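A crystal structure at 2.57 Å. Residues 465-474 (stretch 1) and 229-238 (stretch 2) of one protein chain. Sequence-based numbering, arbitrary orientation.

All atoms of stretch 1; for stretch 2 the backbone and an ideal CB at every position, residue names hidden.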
# COMPACT_ATOMS: atom_id res chain seq x y z
N PRO A 465 3.58 5.15 13.32
CA PRO A 465 2.69 5.19 12.16
C PRO A 465 3.04 6.30 11.16
O PRO A 465 3.56 7.34 11.55
CB PRO A 465 1.32 5.44 12.78
CG PRO A 465 1.61 6.15 14.05
CD PRO A 465 2.89 5.55 14.56
N GLU A 466 2.75 6.06 9.89
CA GLU A 466 3.01 7.02 8.83
C GLU A 466 1.78 7.21 7.96
O GLU A 466 1.12 6.23 7.60
CB GLU A 466 4.19 6.57 7.97
CG GLU A 466 5.47 6.30 8.74
CD GLU A 466 6.46 5.49 7.93
OE1 GLU A 466 6.10 5.05 6.82
OE2 GLU A 466 7.60 5.28 8.41
N LEU A 467 1.47 8.45 7.61
CA LEU A 467 0.31 8.74 6.77
C LEU A 467 0.66 9.65 5.60
O LEU A 467 1.05 10.80 5.80
CB LEU A 467 -0.81 9.36 7.60
CG LEU A 467 -2.11 9.64 6.86
CD1 LEU A 467 -2.70 8.35 6.30
CD2 LEU A 467 -3.11 10.35 7.76
N ALA A 468 0.51 9.14 4.38
CA ALA A 468 0.82 9.90 3.18
C ALA A 468 -0.43 10.59 2.63
O ALA A 468 -1.47 9.97 2.44
CB ALA A 468 1.43 9.00 2.12
N VAL A 469 -0.31 11.89 2.37
CA VAL A 469 -1.42 12.69 1.84
C VAL A 469 -0.93 13.52 0.65
O VAL A 469 0.10 14.18 0.74
CB VAL A 469 -2.02 13.62 2.91
CG1 VAL A 469 -3.14 14.47 2.33
CG2 VAL A 469 -2.53 12.82 4.10
N PRO A 470 -1.67 13.46 -0.48
CA PRO A 470 -1.33 14.22 -1.69
C PRO A 470 -1.06 15.70 -1.43
O PRO A 470 -1.96 16.42 -0.98
CB PRO A 470 -2.58 14.04 -2.56
CG PRO A 470 -3.13 12.73 -2.14
CD PRO A 470 -2.86 12.62 -0.67
N ALA A 471 0.16 16.14 -1.70
CA ALA A 471 0.56 17.51 -1.41
C ALA A 471 0.57 18.39 -2.66
O ALA A 471 0.79 19.59 -2.57
CB ALA A 471 1.93 17.53 -0.74
N GLY A 472 0.34 17.78 -3.81
CA GLY A 472 0.28 18.52 -5.06
C GLY A 472 1.16 17.97 -6.16
O GLY A 472 1.49 16.78 -6.17
N TYR A 473 1.54 18.84 -7.09
CA TYR A 473 2.34 18.44 -8.24
C TYR A 473 3.38 19.51 -8.56
O TYR A 473 3.07 20.70 -8.54
CB TYR A 473 1.44 18.18 -9.46
CG TYR A 473 0.24 17.32 -9.15
CD1 TYR A 473 0.31 15.93 -9.23
CD2 TYR A 473 -0.98 17.89 -8.79
CE1 TYR A 473 -0.79 15.15 -8.96
CE2 TYR A 473 -2.08 17.11 -8.51
CZ TYR A 473 -1.99 15.74 -8.60
OH TYR A 473 -3.08 14.96 -8.32
N ASP A 474 4.60 19.08 -8.87
CA ASP A 474 5.68 20.02 -9.16
C ASP A 474 5.49 20.68 -10.52
O ASP A 474 4.45 20.53 -11.16
CB ASP A 474 7.04 19.31 -9.10
CG ASP A 474 7.18 18.22 -10.15
OD1 ASP A 474 6.15 17.81 -10.73
OD2 ASP A 474 8.32 17.78 -10.40
N UNK A 229 4.96 1.82 1.27
CA UNK A 229 3.57 2.24 1.16
C UNK A 229 3.46 3.75 0.93
O UNK A 229 2.77 4.19 0.00
CB UNK A 229 2.80 1.84 2.42
N UNK A 230 4.14 4.53 1.76
CA UNK A 230 4.02 5.99 1.70
C UNK A 230 4.71 6.60 0.48
O UNK A 230 4.34 7.68 0.04
CB UNK A 230 4.60 6.61 2.97
N UNK A 231 5.71 5.91 -0.05
CA UNK A 231 6.45 6.42 -1.21
C UNK A 231 5.68 6.24 -2.53
O UNK A 231 5.58 7.20 -3.30
CB UNK A 231 7.80 5.72 -1.31
N UNK A 232 5.13 5.04 -2.80
CA UNK A 232 4.32 4.98 -4.02
C UNK A 232 3.01 5.75 -3.90
O UNK A 232 2.45 6.18 -4.90
CB UNK A 232 4.02 3.52 -4.37
N UNK A 233 2.54 5.92 -2.67
CA UNK A 233 1.33 6.70 -2.42
C UNK A 233 1.57 8.17 -2.74
O UNK A 233 0.70 8.86 -3.28
CB UNK A 233 0.88 6.54 -0.97
N UNK A 234 2.77 8.66 -2.41
CA UNK A 234 3.14 10.04 -2.67
C UNK A 234 3.49 10.25 -4.13
O UNK A 234 3.30 11.33 -4.69
CB UNK A 234 4.32 10.45 -1.78
N UNK A 235 4.01 9.20 -4.76
CA UNK A 235 4.47 9.28 -6.15
C UNK A 235 3.31 9.17 -7.14
O UNK A 235 3.45 9.50 -8.31
CB UNK A 235 5.49 8.18 -6.43
N UNK A 236 2.17 8.70 -6.65
CA UNK A 236 1.00 8.53 -7.51
C UNK A 236 -0.21 9.27 -6.95
O UNK A 236 -1.35 8.98 -7.31
CB UNK A 236 0.67 7.04 -7.68
N UNK A 237 0.05 10.23 -6.06
CA UNK A 237 -0.96 11.14 -5.53
C UNK A 237 -2.16 10.43 -4.90
O UNK A 237 -3.30 10.71 -5.25
CB UNK A 237 -1.45 12.06 -6.65
N UNK A 238 -1.89 9.52 -3.97
CA UNK A 238 -2.95 8.85 -3.22
C UNK A 238 -2.59 8.76 -1.75
O UNK A 238 -1.46 9.04 -1.36
CB UNK A 238 -3.21 7.45 -3.78

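Strand 466-473 and the helix that begins at position 230 run nearly parallel, with axes 14° apart and 7.8 Å at closest approach. Glu466, Ala468 and Pro470 turn their CB atoms toward the helix stretch. Leu467 and Val469 point away.

Position 229 lies just before the helix. Its CB points toward the strand, but no atom of stretch 1 comes within 5.5 Å of it. The strand hardly restricts the choice here. The residue is Ile229, and its side chain makes no contact across the stretches.

Position 230 faces the strand. Its ideal CB is 4.1 Å from Ala468 CB and 4.4 Å from Glu466 OE1. The small alanine leaves room for a compact apolar group, such as alanine, valine or isoleucine; serine or threonine could also use the nearby carboxylate. The residue is Val230. Its CB packs 4.0 Å from Ala468 CB, and its CG1 reaches 3.7 Å from Glu466 OE1. This last approach is plain contact, since a methyl group has no polar hydrogen to offer the carboxylate.

Position 231 points away and position 232 is out of reach, so stretch 1 says little about either. They are Ala231 and Pro232.

Position 233 points toward the strand again, with its ideal CB 4.0 Å from Ala468 CB. A small apolar residue suits such a close approach, alanine being the simplest. The residue is Ala233. Its CB meets Ala468 CB at 4.0 Å, methyl against methyl.

Position 234 points sideways, and its ideal CB is 5.1 Å from Ala468 CB. Several residues would suit. The residue is Ala234, which makes no close contact with the strand.

Position 235 is out of reach and position 236 points away. Polar or apolar residues are equally compatible with the strand. They are Gln235 and Gln236.

Position 237 has phi/psi of 55/52, a left-handed conformation that favours glycine, asparagine or aspartate but admits others. Its CB points sideways, yet the ideal CB is 3.7 Å from Tyr473 OH and 4.7 Å from Pro470 CB. A short polar side chain would suit the hydroxyl. The residue is Ser237. With chi1 in t, its OG donates a hydrogen bond to Tyr473 OH at 3.0 Å. Ser237 OG also lies 3.7 Å from Pro470 CB.

Position 238 points away, so the strand meets its backbone and leaves the side chain largely free. Many residues would do. The residue is Val238. Its N lies 3.9 Å from Pro470 CG and donates a hydrogen bond to Ala233 O at 2.8 Å, tying this segment back to the helix.

Stretch 2 (229-238) IVAPAAQQSV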
# COMPACT_ATOMS: atom_id res chain seq x y z
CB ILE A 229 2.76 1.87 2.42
CG1 ILE A 229 2.44 0.37 2.42
CG2 ILE A 229 1.46 2.66 2.49
CD1 ILE A 229 1.65 -0.08 3.63
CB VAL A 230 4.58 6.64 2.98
CG1 VAL A 230 3.76 6.21 4.19
CG2 VAL A 230 6.04 6.29 3.17
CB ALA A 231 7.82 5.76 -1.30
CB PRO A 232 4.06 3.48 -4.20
CG PRO A 232 4.15 2.92 -2.83
CD PRO A 232 5.22 3.72 -2.15
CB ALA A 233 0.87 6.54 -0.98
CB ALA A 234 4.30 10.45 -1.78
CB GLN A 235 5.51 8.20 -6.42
CG GLN A 235 6.29 8.37 -7.71
CD GLN A 235 7.14 9.62 -7.74
OE1 GLN A 235 7.47 10.19 -6.70
NE2 GLN A 235 7.49 10.07 -8.94
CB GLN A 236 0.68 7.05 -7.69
CG GLN A 236 1.84 6.24 -8.25
CD GLN A 236 1.46 4.82 -8.58
OE1 GLN A 236 0.32 4.54 -8.96
NE2 GLN A 236 2.41 3.90 -8.45
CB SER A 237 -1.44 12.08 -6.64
OG SER A 237 -2.30 13.08 -6.13
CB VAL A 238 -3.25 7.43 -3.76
CG1 VAL A 238 -3.90 7.50 -5.13
CG2 VAL A 238 -1.98 6.60 -3.80
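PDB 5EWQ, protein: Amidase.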